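Long-range contacts in nitrate reductase (Ulva prolifera, PDB 5YLY), which carries, in its FAD-bound cytochrome b5 reductase domain, the flavin part of an enzyme that reduces nitrate to nitrite, the first step of nitrate assimilation, probably using NADH: residues A[25-30]-A[58-63]; A[36-41]-A[51-56]; A[164-169]-A[250-255]; A[194-199]-A[223-228]. All blocks are in the same frame, centred on the assembly; numbering follows the deposited sequence. Where two conformers were deposited one is given.

Interaction 1 (A[25-30]-A[58-63])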
loop_
_atom_site.group_PDB
_atom_site.type_symbol
_atom_site.label_atom_id
_atom_site.label_comp_id
_atom_site.label_asym_id
_atom_site.label_seq_id
_atom_site.Cartn_x
_atom_site.Cartn_y
_atom_site.Cartn_z
ATOM N N ALA A 25 -18.745 17.679 -1.415
ATOM C CA ALA A 25 -18.003 17.499 -2.664
ATOM C C ALA A 25 -16.569 17.024 -2.353
ATOM O O ALA A 25 -15.854 17.718 -1.617
ATOM C CB ALA A 25 -17.948 18.793 -3.431
ATOM N N PRO A 26 -16.112 15.893 -2.936
ATOM C CA PRO A 26 -14.757 15.410 -2.603
ATOM C C PRO A 26 -13.655 16.172 -3.327
ATOM O O PRO A 26 -13.904 16.796 -4.358
ATOM C CB PRO A 26 -14.798 13.939 -3.035
ATOM C CG PRO A 26 -15.759 13.913 -4.175
ATOM C CD PRO A 26 -16.819 14.948 -3.832
ATOM N N PHE A 27 -12.436 16.088 -2.801
ATOM C CA PHE A 27 -11.258 16.679 -3.414
ATOM C C PHE A 27 -10.919 15.952 -4.722
ATOM O O PHE A 27 -10.761 16.611 -5.748
ATOM C CB PHE A 27 -10.072 16.615 -2.468
ATOM C CG PHE A 27 -8.754 17.064 -3.062
ATOM C CD1 PHE A 27 -8.439 18.411 -3.150
ATOM C CD2 PHE A 27 -7.802 16.138 -3.471
ATOM C CE1 PHE A 27 -7.213 18.831 -3.671
ATOM C CE2 PHE A 27 -6.553 16.565 -3.956
ATOM C CZ PHE A 27 -6.271 17.910 -4.047
ATOM N N LEU A 28 -10.815 14.612 -4.694
ATOM C CA LEU A 28 -10.458 13.848 -5.889
ATOM C C LEU A 28 -11.501 13.902 -6.994
ATOM O O LEU A 28 -12.702 13.694 -6.759
ATOM C CB LEU A 28 -10.091 12.402 -5.566
ATOM C CG LEU A 28 -8.863 12.207 -4.679
ATOM C CD1 LEU A 28 -8.768 10.779 -4.279
ATOM C CD2 LEU A 28 -7.569 12.692 -5.383
ATOM N N ASN A 29 -11.017 14.215 -8.202
ATOM C CA ASN A 29 -11.837 14.315 -9.410
ATOM C C ASN A 29 -11.039 13.621 -10.509
ATOM O O ASN A 29 -9.968 14.102 -10.875
ATOM C CB ASN A 29 -12.134 15.774 -9.766
ATOM C CG ASN A 29 -13.012 15.915 -10.978
ATOM O OD1 ASN A 29 -13.133 14.996 -11.794
ATOM N ND2 ASN A 29 -13.605 17.082 -11.150
ATOM N N PRO A 30 -11.506 12.449 -10.984
ATOM C CA PRO A 30 -10.706 11.674 -11.945
ATOM C C PRO A 30 -10.451 12.361 -13.289
ATOM O O PRO A 30 -9.589 11.905 -14.034
ATOM C CB PRO A 30 -11.508 10.374 -12.095
ATOM C CG PRO A 30 -12.925 10.773 -11.769
ATOM C CD PRO A 30 -12.747 11.726 -10.628
ATOM N N ASP A 58 -9.968 22.737 5.045
ATOM C CA ASP A 58 -9.633 21.781 6.101
ATOM C C ASP A 58 -10.793 20.837 6.546
ATOM O O ASP A 58 -10.577 19.996 7.420
ATOM C CB ASP A 58 -8.982 22.499 7.296
ATOM C CG ASP A 58 -9.849 23.440 8.098
ATOM O OD1 ASP A 58 -11.070 23.493 7.842
ATOM O OD2 ASP A 58 -9.300 24.140 8.972
ATOM N N GLU A 59 -11.983 20.929 5.926
ATOM C CA GLU A 59 -13.068 19.994 6.262
ATOM C C GLU A 59 -13.425 19.097 5.055
ATOM O O GLU A 59 -14.395 18.334 5.101
ATOM C CB GLU A 59 -14.294 20.759 6.754
ATOM C CG GLU A 59 -14.157 21.318 8.159
ATOM C CD GLU A 59 -15.244 22.308 8.525
ATOM O OE1 GLU A 59 -16.397 22.133 8.070
ATOM O OE2 GLU A 59 -14.942 23.259 9.282
ATOM N N GLN A 60 -12.630 19.177 3.989
ATOM C CA GLN A 60 -12.943 18.494 2.741
ATOM C C GLN A 60 -12.692 17.013 2.785
ATOM O O GLN A 60 -11.713 16.560 3.357
ATOM C CB GLN A 60 -12.222 19.159 1.548
ATOM C CG GLN A 60 -12.761 18.738 0.181
ATOM C CD GLN A 60 -12.018 19.331 -0.991
ATOM O OE1 GLN A 60 -10.821 19.614 -0.932
ATOM N NE2 GLN A 60 -12.720 19.535 -2.092
ATOM N N LEU A 61 -13.636 16.265 2.205
ATOM C CA LEU A 61 -13.557 14.813 2.064
ATOM C C LEU A 61 -12.523 14.529 0.970
ATOM O O LEU A 61 -12.537 15.185 -0.076
ATOM C CB LEU A 61 -14.949 14.316 1.603
ATOM C CG LEU A 61 -15.159 12.806 1.372
ATOM C CD1 LEU A 61 -15.057 12.040 2.680
ATOM C CD2 LEU A 61 -16.511 12.558 0.731
ATOM N N LEU A 62 -11.641 13.547 1.192
ATOM C CA LEU A 62 -10.663 13.189 0.168
ATOM C C LEU A 62 -11.352 12.599 -1.066
ATOM O O LEU A 62 -11.039 13.009 -2.174
ATOM C CB LEU A 62 -9.637 12.202 0.716
ATOM C CG LEU A 62 -8.568 11.709 -0.267
ATOM C CD1 LEU A 62 -7.720 12.881 -0.852
ATOM C CD2 LEU A 62 -7.668 10.677 0.423
ATOM N N GLY A 63 -12.242 11.637 -0.856
ATOM C CA GLY A 63 -12.981 10.979 -1.932
ATOM C C GLY A 63 -12.182 9.880 -2.596
ATOM O O GLY A 63 -12.192 9.760 -3.827
HETATM O O HOH W 1 -16.005 17.455 1.090
HETATM O O HOH W 2 -13.613 11.070 -5.663
#
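Phe27 and Gln60 cross at about a right angle, ring and amide planes 79° apart, with Gln60 OE1 at the ring edge, 3.5 Å from Phe27 CD1. Gln60 CG stands anti to the backbone N (chi1 -165°), and the extended chain beyond it runs past the Phe27 backbone; its NE2 bonds to Glu56. Leu62, from the same segment as Gln60, sets CD1 against two neighbours, 4.1 Å from Leu28 CG and 4.2 Å from Phe27 CD2. Pro26 rests CB on Gly63 CA at 3.6 Å. Between the side chains, Phe27 N donates to Leu61 O (2.9 Å) and Leu28 N to Leu62 O (3.0 Å). The contact ties the loop before strand 34-43 to the loop between strands 48-54 and 69-75 of the FAD-binding domain, while Phe27 and Leu28 also touch Val138 of strand 135-142. One water joins Ala25 O to Leu61 N and another joins Leu28 O to Gly63 O, so two irregular loops are held mainly through their backbones, beside a small apolar patch.

Interaction 2 (A[36-41]-A[51-56])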
loop_
_atom_site.group_PDB
_atom_site.type_symbol
_atom_site.label_atom_id
_atom_site.label_comp_id
_atom_site.label_asym_id
_atom_site.label_seq_id
_atom_site.Cartn_x
_atom_site.Cartn_y
_atom_site.Cartn_z
ATOM N N ALA A 36 -2.466 20.462 -4.477
ATOM C CA ALA A 36 -2.483 20.174 -3.037
ATOM C C ALA A 36 -1.212 20.794 -2.483
ATOM O O ALA A 36 -0.132 20.574 -3.030
ATOM C CB ALA A 36 -2.478 18.671 -2.792
ATOM N N GLU A 37 -1.340 21.557 -1.399
ATOM C CA GLU A 37 -0.217 22.253 -0.802
ATOM C C GLU A 37 0.404 21.470 0.331
ATOM O O GLU A 37 -0.315 20.961 1.189
ATOM C CB GLU A 37 -0.696 23.623 -0.304
ATOM C CG GLU A 37 0.441 24.542 0.100
ATOM C CD GLU A 37 -0.062 25.863 0.642
ATOM O OE1 GLU A 37 -0.415 26.738 -0.179
ATOM O OE2 GLU A 37 -0.171 25.998 1.882
ATOM N N LEU A 38 1.730 21.410 0.366
ATOM C CA LEU A 38 2.423 20.709 1.440
ATOM C C LEU A 38 2.277 21.499 2.743
ATOM O O LEU A 38 2.674 22.665 2.808
ATOM C CB LEU A 38 3.901 20.524 1.069
ATOM C CG LEU A 38 4.737 19.654 2.050
ATOM C CD1 LEU A 38 4.123 18.235 2.221
ATOM C CD2 LEU A 38 6.215 19.563 1.579
ATOM N N LYS A 39 1.703 20.855 3.771
ATOM C CA LYS A 39 1.463 21.442 5.096
ATOM C C LYS A 39 2.521 21.055 6.128
ATOM O O LYS A 39 2.828 21.861 6.991
ATOM C CB LYS A 39 0.049 21.093 5.620
ATOM C CG LYS A 39 -1.095 21.563 4.696
ATOM C CD LYS A 39 -1.165 23.087 4.638
ATOM C CE LYS A 39 -2.349 23.559 3.799
ATOM N NZ LYS A 39 -2.628 25.006 4.023
ATOM N N GLU A 40 3.063 19.818 6.061
ATOM C CA GLU A 40 4.105 19.348 6.975
ATOM C C GLU A 40 4.925 18.325 6.260
ATOM O O GLU A 40 4.378 17.605 5.446
ATOM C CB GLU A 40 3.495 18.665 8.238
ATOM C CG GLU A 40 2.598 19.577 9.062
ATOM C CD GLU A 40 2.140 18.988 10.381
ATOM O OE1 GLU A 40 0.951 18.610 10.517
ATOM O OE2 GLU A 40 2.989 18.898 11.287
ATOM N N LYS A 41 6.223 18.224 6.608
ATOM C CA LYS A 41 7.123 17.219 6.015
ATOM C C LYS A 41 7.853 16.651 7.213
ATOM O O LYS A 41 8.634 17.360 7.854
ATOM C CB LYS A 41 8.107 17.892 5.031
ATOM C CG LYS A 41 9.094 16.893 4.414
ATOM C CD LYS A 41 9.898 17.484 3.246
ATOM C CE LYS A 41 11.003 18.375 3.685
ATOM N NZ LYS A 41 11.890 18.725 2.541
ATOM N N PHE A 51 4.610 13.098 4.124
ATOM C CA PHE A 51 4.256 14.379 3.520
ATOM C C PHE A 51 2.786 14.597 3.808
ATOM O O PHE A 51 1.961 13.768 3.421
ATOM C CB PHE A 51 4.484 14.349 1.993
ATOM C CG PHE A 51 5.929 14.170 1.627
ATOM C CD1 PHE A 51 6.771 15.272 1.503
ATOM C CD2 PHE A 51 6.471 12.897 1.471
ATOM C CE1 PHE A 51 8.121 15.101 1.183
ATOM C CE2 PHE A 51 7.824 12.719 1.182
ATOM C CZ PHE A 51 8.648 13.827 1.043
ATOM N N ARG A 52 2.453 15.710 4.475
ATOM C CA ARG A 52 1.060 15.980 4.793
ATOM C C ARG A 52 0.587 17.069 3.875
ATOM O O ARG A 52 1.078 18.196 3.965
ATOM C CB ARG A 52 0.908 16.387 6.277
ATOM C CG ARG A 52 -0.564 16.670 6.660
ATOM C CD ARG A 52 -0.779 16.537 8.177
ATOM N NE ARG A 52 -0.534 15.153 8.615
ATOM C CZ ARG A 52 0.215 14.794 9.657
ATOM N NH1 ARG A 52 0.777 15.718 10.433
ATOM N NH2 ARG A 52 0.378 13.506 9.952
ATOM N N PHE A 53 -0.331 16.736 2.960
ATOM C CA PHE A 53 -0.828 17.663 1.951
ATOM C C PHE A 53 -2.211 18.121 2.292
ATOM O O PHE A 53 -3.079 17.302 2.585
ATOM C CB PHE A 53 -0.833 17.021 0.536
ATOM C CG PHE A 53 0.525 16.928 -0.105
ATOM C CD1 PHE A 53 1.086 18.032 -0.745
ATOM C CD2 PHE A 53 1.254 15.746 -0.055
ATOM C CE1 PHE A 53 2.342 17.942 -1.348
ATOM C CE2 PHE A 53 2.503 15.656 -0.677
ATOM C CZ PHE A 53 3.029 16.751 -1.327
ATOM N N GLY A 54 -2.431 19.425 2.193
ATOM C CA GLY A 54 -3.753 19.976 2.464
ATOM C C GLY A 54 -4.673 19.839 1.276
ATOM O O GLY A 54 -4.220 19.817 0.129
ATOM N N LEU A 55 -5.969 19.696 1.546
ATOM C CA LEU A 55 -6.998 19.674 0.503
ATOM C C LEU A 55 -7.416 21.130 0.220
ATOM O O LEU A 55 -6.686 22.030 0.618
ATOM C CB LEU A 55 -8.174 18.760 0.930
ATOM C CG LEU A 55 -7.746 17.283 1.215
ATOM C CD1 LEU A 55 -8.946 16.387 1.524
ATOM C CD2 LEU A 55 -6.946 16.692 0.073
ATOM N N GLU A 56 -8.533 21.372 -0.492
ATOM C CA GLU A 56 -8.952 22.741 -0.835
ATOM C C GLU A 56 -9.349 23.529 0.406
ATOM O O GLU A 56 -9.186 24.741 0.438
ATOM C CB GLU A 56 -10.098 22.724 -1.854
ATOM C CG GLU A 56 -9.736 22.068 -3.170
ATOM C CD GLU A 56 -10.848 22.101 -4.196
ATOM O OE1 GLU A 56 -11.784 21.279 -4.092
ATOM O OE2 GLU A 56 -10.822 22.992 -5.072
HETATM O O HOH W 3 -3.984 22.582 -0.422
#
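The Phe53 ring carries Leu38 CD1 over the centre of one face, a CH-pi contact 4.0 Å from the ring centroid, while the same methyl lies at the edge of the Phe51 ring. Leu38 CG, anti to the backbone N (chi1 -174°), starts the branch that reaches both. Lys41 runs beside Phe51, its CD 3.6 Å from Phe51 CE1, before NZ bonds to the carbonyls of Glu128 and Leu130. On the opposite face of the sheet the Arg52 guanidinium receives Glu40 OE1 at its edge and in plane, a salt bridge of 2.9 Å to NH1; NH1 approaches from above the carboxylate plane, the two planes 66° apart. Arg52 NE forms a further salt bridge, with Asp103 of strand 101-107. These strands form the antiparallel hairpin 34-43/48-54 of the FAD-binding domain, interrupted by a classic beta bulge: Lys39 and Glu40 both face Arg52. Arg52 O takes a 2.7 Å bond from Lys39 N and a weak one from Glu40 N, and Arg52 N donates to Glu40 O at 2.9 Å.

Interaction 3 (A[164-169]-A[250-255]); sequences RINMIA and RALFRY
Asn166 and Leu252 bring strand 164-169 and the turn leaving helix 245-251 to a CA separation of 6.0 Å, with Leu252 the first residue to leave helical geometry. The strand is central in the parallel sheet of the NAD-binding domain, and the segment 250-255 passes over one side of it. Asn166 reads the Phe253 backbone twice: OD1 accepts from Phe253 N at 2.8 Å, and ND2 donates to Phe253 O at 2.8 Å, in the carbonyl plane and on a lone pair. ND2 also bonds to Ser261, so this buried amide has partners for both its polar atoms. Beside it, in one of two conformers of Arg164, the guanidinium lies flat on Phe253, planes 20° apart and centres 4.3 Å from each other; for the other conformer the stack is doubtful. In the stacked one the chain bends at chi3 (-42°), which sets NE over the ring; NE itself donates to Thr259 OG1. Toward the other end, Leu252 crosses Ile168 at about a right angle, their CD1 atoms 3.7 Å apart.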
loop_
_atom_site.group_PDB
_atom_site.type_symbol
_atom_site.label_atom_id
_atom_site.label_comp_id
_atom_site.label_asym_id
_atom_site.label_seq_id
_atom_site.Cartn_x
_atom_site.Cartn_y
_atom_site.Cartn_z
ATOM N N ARG A 164 -12.458 -13.562 3.797
ATOM C CA ARG A 164 -11.026 -13.647 4.084
ATOM C C ARG A 164 -10.196 -13.019 2.974
ATOM O O ARG A 164 -10.477 -13.235 1.784
ATOM C CB ARG A 164 -10.610 -15.105 4.301
ATOM C CG ARG A 164 -11.351 -15.810 5.455
ATOM C CD ARG A 164 -10.845 -17.211 5.743
ATOM N NE ARG A 164 -10.590 -17.962 4.519
ATOM C CZ ARG A 164 -10.047 -19.174 4.475
ATOM N NH1 ARG A 164 -9.831 -19.764 3.313
ATOM N NH2 ARG A 164 -9.728 -19.810 5.596
ATOM N N ILE A 165 -9.194 -12.210 3.360
ATOM C CA ILE A 165 -8.350 -11.567 2.350
ATOM C C ILE A 165 -6.903 -11.821 2.667
ATOM O O ILE A 165 -6.426 -11.393 3.728
ATOM C CB ILE A 165 -8.610 -10.024 2.217
ATOM C CG1 ILE A 165 -10.102 -9.712 1.891
ATOM C CG2 ILE A 165 -7.655 -9.406 1.169
ATOM C CD1 ILE A 165 -10.468 -8.199 1.809
ATOM N N ASN A 166 -6.180 -12.424 1.700
ATOM C CA ASN A 166 -4.737 -12.564 1.769
ATOM C C ASN A 166 -4.159 -11.312 1.148
ATOM O O ASN A 166 -4.683 -10.833 0.146
ATOM C CB ASN A 166 -4.274 -13.755 0.914
ATOM C CG ASN A 166 -4.488 -15.081 1.549
ATOM O OD1 ASN A 166 -4.525 -15.197 2.775
ATOM N ND2 ASN A 166 -4.590 -16.124 0.715
ATOM N N MET A 167 -3.055 -10.815 1.691
ATOM C CA MET A 167 -2.376 -9.658 1.142
ATOM C C MET A 167 -0.910 -9.966 1.001
ATOM O O MET A 167 -0.270 -10.421 1.960
ATOM C CB MET A 167 -2.556 -8.446 2.068
ATOM C CG MET A 167 -4.000 -8.090 2.290
ATOM S SD MET A 167 -4.109 -6.712 3.405
ATOM C CE MET A 167 -5.799 -6.377 3.224
ATOM N N ILE A 168 -0.377 -9.748 -0.202
ATOM C CA ILE A 168 1.044 -9.944 -0.408
ATOM C C ILE A 168 1.600 -8.622 -0.900
ATOM O O ILE A 168 1.190 -8.136 -1.954
ATOM C CB ILE A 168 1.431 -11.112 -1.348
ATOM C CG1 ILE A 168 0.711 -12.433 -0.984
ATOM C CG2 ILE A 168 2.962 -11.267 -1.384
ATOM C CD1 ILE A 168 1.131 -13.645 -1.979
ATOM N N ALA A 169 2.542 -8.074 -0.149
ATOM C CA ALA A 169 3.192 -6.824 -0.500
ATOM C C ALA A 169 4.686 -6.979 -0.541
ATOM O O ALA A 169 5.260 -7.742 0.235
ATOM C CB ALA A 169 2.816 -5.739 0.515
ATOM N N ARG A 250 2.350 -21.146 5.197
ATOM C CA ARG A 250 2.471 -20.783 6.615
ATOM C C ARG A 250 1.773 -19.461 6.941
ATOM O O ARG A 250 1.115 -19.349 7.969
ATOM C CB ARG A 250 3.946 -20.728 7.061
ATOM C CG ARG A 250 4.597 -22.125 7.128
ATOM C CD ARG A 250 6.009 -22.115 7.694
ATOM N NE ARG A 250 7.003 -21.629 6.730
ATOM C CZ ARG A 250 7.535 -20.408 6.747
ATOM N NH1 ARG A 250 7.174 -19.534 7.676
ATOM N NH2 ARG A 250 8.434 -20.057 5.833
ATOM N N ALA A 251 1.912 -18.467 6.068
ATOM C CA ALA A 251 1.419 -17.108 6.274
ATOM C C ALA A 251 0.028 -16.800 5.798
ATOM O O ALA A 251 -0.564 -15.852 6.312
ATOM C CB ALA A 251 2.388 -16.132 5.605
ATOM N N LEU A 252 -0.481 -17.519 4.780
ATOM C CA LEU A 252 -1.753 -17.151 4.153
ATOM C C LEU A 252 -2.857 -18.188 4.207
ATOM O O LEU A 252 -2.601 -19.363 4.460
ATOM C CB LEU A 252 -1.462 -16.783 2.668
ATOM C CG LEU A 252 -0.347 -15.730 2.415
ATOM C CD1 LEU A 252 -0.052 -15.629 0.949
ATOM C CD2 LEU A 252 -0.749 -14.320 2.998
ATOM N N PHE A 253 -4.091 -17.757 3.907
ATOM C CA PHE A 253 -5.230 -18.679 3.810
ATOM C C PHE A 253 -5.177 -19.426 2.471
ATOM O O PHE A 253 -4.796 -18.840 1.447
ATOM C CB PHE A 253 -6.567 -17.898 3.830
ATOM C CG PHE A 253 -6.895 -17.136 5.093
ATOM C CD1 PHE A 253 -7.057 -17.802 6.306
ATOM C CD2 PHE A 253 -7.102 -15.765 5.057
ATOM C CE1 PHE A 253 -7.394 -17.100 7.466
ATOM C CE2 PHE A 253 -7.460 -15.064 6.216
ATOM C CZ PHE A 253 -7.602 -15.740 7.413
ATOM N N ARG A 254 -5.628 -20.693 2.458
ATOM C CA ARG A 254 -5.769 -21.438 1.208
ATOM C C ARG A 254 -7.066 -20.938 0.573
ATOM O O ARG A 254 -7.910 -20.378 1.282
ATOM C CB ARG A 254 -5.884 -22.947 1.481
ATOM C CG ARG A 254 -4.570 -23.575 1.929
ATOM C CD ARG A 254 -4.532 -25.084 1.750
ATOM N NE ARG A 254 -4.324 -25.518 0.366
ATOM C CZ ARG A 254 -3.143 -25.613 -0.242
ATOM N NH1 ARG A 254 -3.073 -26.012 -1.506
ATOM N NH2 ARG A 254 -2.029 -25.293 0.400
ATOM N N TYR A 255 -7.239 -21.119 -0.738
ATOM C CA TYR A 255 -8.492 -20.704 -1.366
ATOM C C TYR A 255 -9.691 -21.575 -0.918
ATOM O O TYR A 255 -9.595 -22.793 -0.813
ATOM C CB TYR A 255 -8.403 -20.690 -2.911
ATOM C CG TYR A 255 -9.749 -20.442 -3.565
ATOM C CD1 TYR A 255 -10.352 -19.187 -3.509
ATOM C CD2 TYR A 255 -10.478 -21.492 -4.126
ATOM C CE1 TYR A 255 -11.624 -18.970 -4.042
ATOM C CE2 TYR A 255 -11.753 -21.286 -4.655
ATOM C CZ TYR A 255 -12.318 -20.021 -4.618
ATOM O OH TYR A 255 -13.571 -19.809 -5.141
#

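Interaction 4 (A[194-199]-A[223-228]); sequences IRLLYA and VKIHYT
Lys224 lies alongside Arg195, and both chains point the same way from neighbouring strands. From the backbone outward, Lys224 CB meets Arg195 CD at 3.5 Å; CG sits over the centre of one guanidinium face, 3.8 Å above the plane; CD comes to 3.7 Å from Arg195 NE, and CE to 3.9 Å from NH2. The chain then bends at chi4 (-62°), and NZ ends 5.1 Å from Arg195 NH2, so two like charges lie near each other without contact. Arg195 turns at chi2 (-65°), and its NH1 donates at 2.9 Å to Ile194 O, from above the carbonyl plane; Lys224 N reaches the same oxygen from the opposite face. These strands are the two arms of a right-handed beta-alpha-beta crossover through helix 209-218, in the parallel sheet of the NAD-binding domain. On the face that this helix covers, Leu196 CD2 packs on Ile225 CG2 and the rings of Tyr198 and Tyr227 meet edge against edge, CD2 to CE1 at 4.0 Å. Their hydroxyls go to separate partners, Tyr198 OH to Gly171 O and Leu207 N, and Tyr227 OH to Glu213. On the other face, Leu197 CD1 touches the edge of the His226 imidazole, whose NE2 bonds to Ser239, and Ala199 CB meets Thr228 CG2 at 3.6 Å.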
loop_
_atom_site.group_PDB
_atom_site.type_symbol
_atom_site.label_atom_id
_atom_site.label_comp_id
_atom_site.label_asym_id
_atom_site.label_seq_id
_atom_site.Cartn_x
_atom_site.Cartn_y
_atom_site.Cartn_z
ATOM N N ILE A 194 -7.886 -11.152 7.794
ATOM C CA ILE A 194 -6.784 -10.760 6.909
ATOM C C ILE A 194 -5.521 -11.527 7.240
ATOM O O ILE A 194 -5.220 -11.738 8.409
ATOM C CB ILE A 194 -6.501 -9.219 7.073
ATOM C CG1 ILE A 194 -7.709 -8.337 6.650
ATOM C CG2 ILE A 194 -5.214 -8.773 6.346
ATOM C CD1 ILE A 194 -7.596 -6.885 7.283
ATOM N N ARG A 195 -4.743 -11.868 6.206
ATOM C CA ARG A 195 -3.402 -12.406 6.386
ATOM C C ARG A 195 -2.478 -11.583 5.522
ATOM O O ARG A 195 -2.718 -11.471 4.322
ATOM C CB ARG A 195 -3.299 -13.902 5.986
ATOM C CG ARG A 195 -4.049 -14.832 6.945
ATOM C CD ARG A 195 -3.451 -14.846 8.343
ATOM N NE ARG A 195 -4.184 -15.753 9.234
ATOM C CZ ARG A 195 -5.256 -15.420 9.958
ATOM N NH1 ARG A 195 -5.760 -14.185 9.892
ATOM N NH2 ARG A 195 -5.854 -16.328 10.722
ATOM N N LEU A 196 -1.440 -10.999 6.113
ATOM C CA LEU A 196 -0.481 -10.242 5.322
ATOM C C LEU A 196 0.862 -10.942 5.282
ATOM O O LEU A 196 1.385 -11.376 6.325
ATOM C CB LEU A 196 -0.329 -8.811 5.912
ATOM C CG LEU A 196 0.836 -7.950 5.350
ATOM C CD1 LEU A 196 0.611 -7.591 3.867
ATOM C CD2 LEU A 196 1.011 -6.661 6.195
ATOM N N LEU A 197 1.442 -11.003 4.078
ATOM C CA LEU A 197 2.792 -11.510 3.875
ATOM C C LEU A 197 3.574 -10.341 3.262
ATOM O O LEU A 197 3.208 -9.834 2.205
ATOM C CB LEU A 197 2.796 -12.774 3.008
ATOM C CG LEU A 197 4.191 -13.335 2.599
ATOM C CD1 LEU A 197 5.068 -13.630 3.826
ATOM C CD2 LEU A 197 4.044 -14.630 1.824
ATOM N N TYR A 198 4.586 -9.849 3.976
ATOM C CA TYR A 198 5.285 -8.642 3.523
ATOM C C TYR A 198 6.745 -8.938 3.290
ATOM O O TYR A 198 7.465 -9.269 4.239
ATOM C CB TYR A 198 5.061 -7.518 4.573
ATOM C CG TYR A 198 5.566 -6.123 4.241
ATOM C CD1 TYR A 198 5.779 -5.727 2.919
ATOM C CD2 TYR A 198 5.782 -5.180 5.252
ATOM C CE1 TYR A 198 6.256 -4.446 2.616
ATOM C CE2 TYR A 198 6.189 -3.878 4.956
ATOM C CZ TYR A 198 6.443 -3.521 3.641
ATOM O OH TYR A 198 6.923 -2.265 3.374
ATOM N N ALA A 199 7.192 -8.789 2.030
ATOM C CA ALA A 199 8.583 -9.077 1.636
ATOM C C ALA A 199 9.392 -7.806 1.398
ATOM O O ALA A 199 8.886 -6.853 0.803
ATOM C CB ALA A 199 8.602 -9.928 0.382
ATOM N N VAL A 223 -6.366 -10.587 12.270
ATOM C CA VAL A 223 -5.231 -10.388 11.356
ATOM C C VAL A 223 -3.977 -11.071 11.869
ATOM O O VAL A 223 -3.775 -11.183 13.092
ATOM C CB VAL A 223 -5.024 -8.850 11.089
ATOM C CG1 VAL A 223 -4.606 -8.096 12.355
ATOM C CG2 VAL A 223 -4.021 -8.595 9.951
ATOM N N LYS A 224 -3.154 -11.555 10.930
ATOM C CA LYS A 224 -1.796 -12.046 11.196
ATOM C C LYS A 224 -0.888 -11.415 10.168
ATOM O O LYS A 224 -1.290 -11.218 9.005
ATOM C CB LYS A 224 -1.681 -13.562 11.134
ATOM C CG LYS A 224 -2.363 -14.250 12.311
ATOM C CD LYS A 224 -2.059 -15.763 12.318
ATOM C CE LYS A 224 -2.917 -16.482 13.332
ATOM N NZ LYS A 224 -2.645 -16.013 14.717
ATOM N N ILE A 225 0.337 -11.080 10.593
ATOM C CA ILE A 225 1.312 -10.480 9.689
ATOM C C ILE A 225 2.592 -11.304 9.741
ATOM O O ILE A 225 3.062 -11.647 10.835
ATOM C CB ILE A 225 1.546 -8.982 10.020
ATOM C CG1 ILE A 225 0.229 -8.143 9.901
ATOM C CG2 ILE A 225 2.642 -8.379 9.112
ATOM C CD1 ILE A 225 0.241 -6.903 10.626
ATOM N N HIS A 226 3.131 -11.657 8.560
ATOM C CA HIS A 226 4.378 -12.410 8.477
ATOM C C HIS A 226 5.295 -11.645 7.554
ATOM O O HIS A 226 4.830 -11.044 6.583
ATOM C CB HIS A 226 4.155 -13.822 7.954
ATOM C CG HIS A 226 5.319 -14.725 8.210
ATOM N ND1 HIS A 226 5.441 -15.365 9.427
ATOM C CD2 HIS A 226 6.383 -15.055 7.450
ATOM C CE1 HIS A 226 6.524 -16.110 9.352
ATOM N NE2 HIS A 226 7.135 -15.947 8.200
ATOM N N TYR A 227 6.595 -11.642 7.874
ATOM C CA TYR A 227 7.606 -10.914 7.115
ATOM C C TYR A 227 8.650 -11.855 6.551
ATOM O O TYR A 227 8.922 -12.911 7.131
ATOM C CB TYR A 227 8.341 -9.919 8.033
ATOM C CG TYR A 227 7.446 -8.954 8.772
ATOM C CD1 TYR A 227 7.080 -7.738 8.203
ATOM C CD2 TYR A 227 7.017 -9.224 10.071
ATOM C CE1 TYR A 227 6.281 -6.828 8.893
ATOM C CE2 TYR A 227 6.200 -8.327 10.765
ATOM C CZ TYR A 227 5.851 -7.129 10.178
ATOM O OH TYR A 227 5.042 -6.254 10.851
ATOM N N THR A 228 9.287 -11.445 5.441
ATOM C CA THR A 228 10.468 -12.103 4.890
ATOM C C THR A 228 11.435 -11.026 4.450
ATOM O O THR A 228 11.012 -9.949 4.029
ATOM C CB THR A 228 10.201 -13.167 3.810
ATOM O OG1 THR A 228 11.416 -13.909 3.607
ATOM C CG2 THR A 228 9.735 -12.573 2.472
HETATM O O HOH W 4 9.706 -7.793 5.180
#

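Interactions 1 and 2 belong to the FAD-binding domain, interactions 3 and 4 to the NAD-binding domain, on opposite sides of the chain's centre; the centres of interactions 2 and 3 are about 34 Å apart. Along the chain, interaction 2 is nested within the loop closed by interaction 1, and interaction 4 within that of interaction 3. The first pair, centres about 13 Å apart, touches where Leu55 packs on Phe27 and Gln60. The second, centres only about 8 Å apart, shares the parallel sheet: strands 164-170 and 193-200 are neighbours, with Met167 probably hydrogen-bonded to Arg195 and Leu197. Each pair thus helps build one of the two domains that the bound flavin lies between.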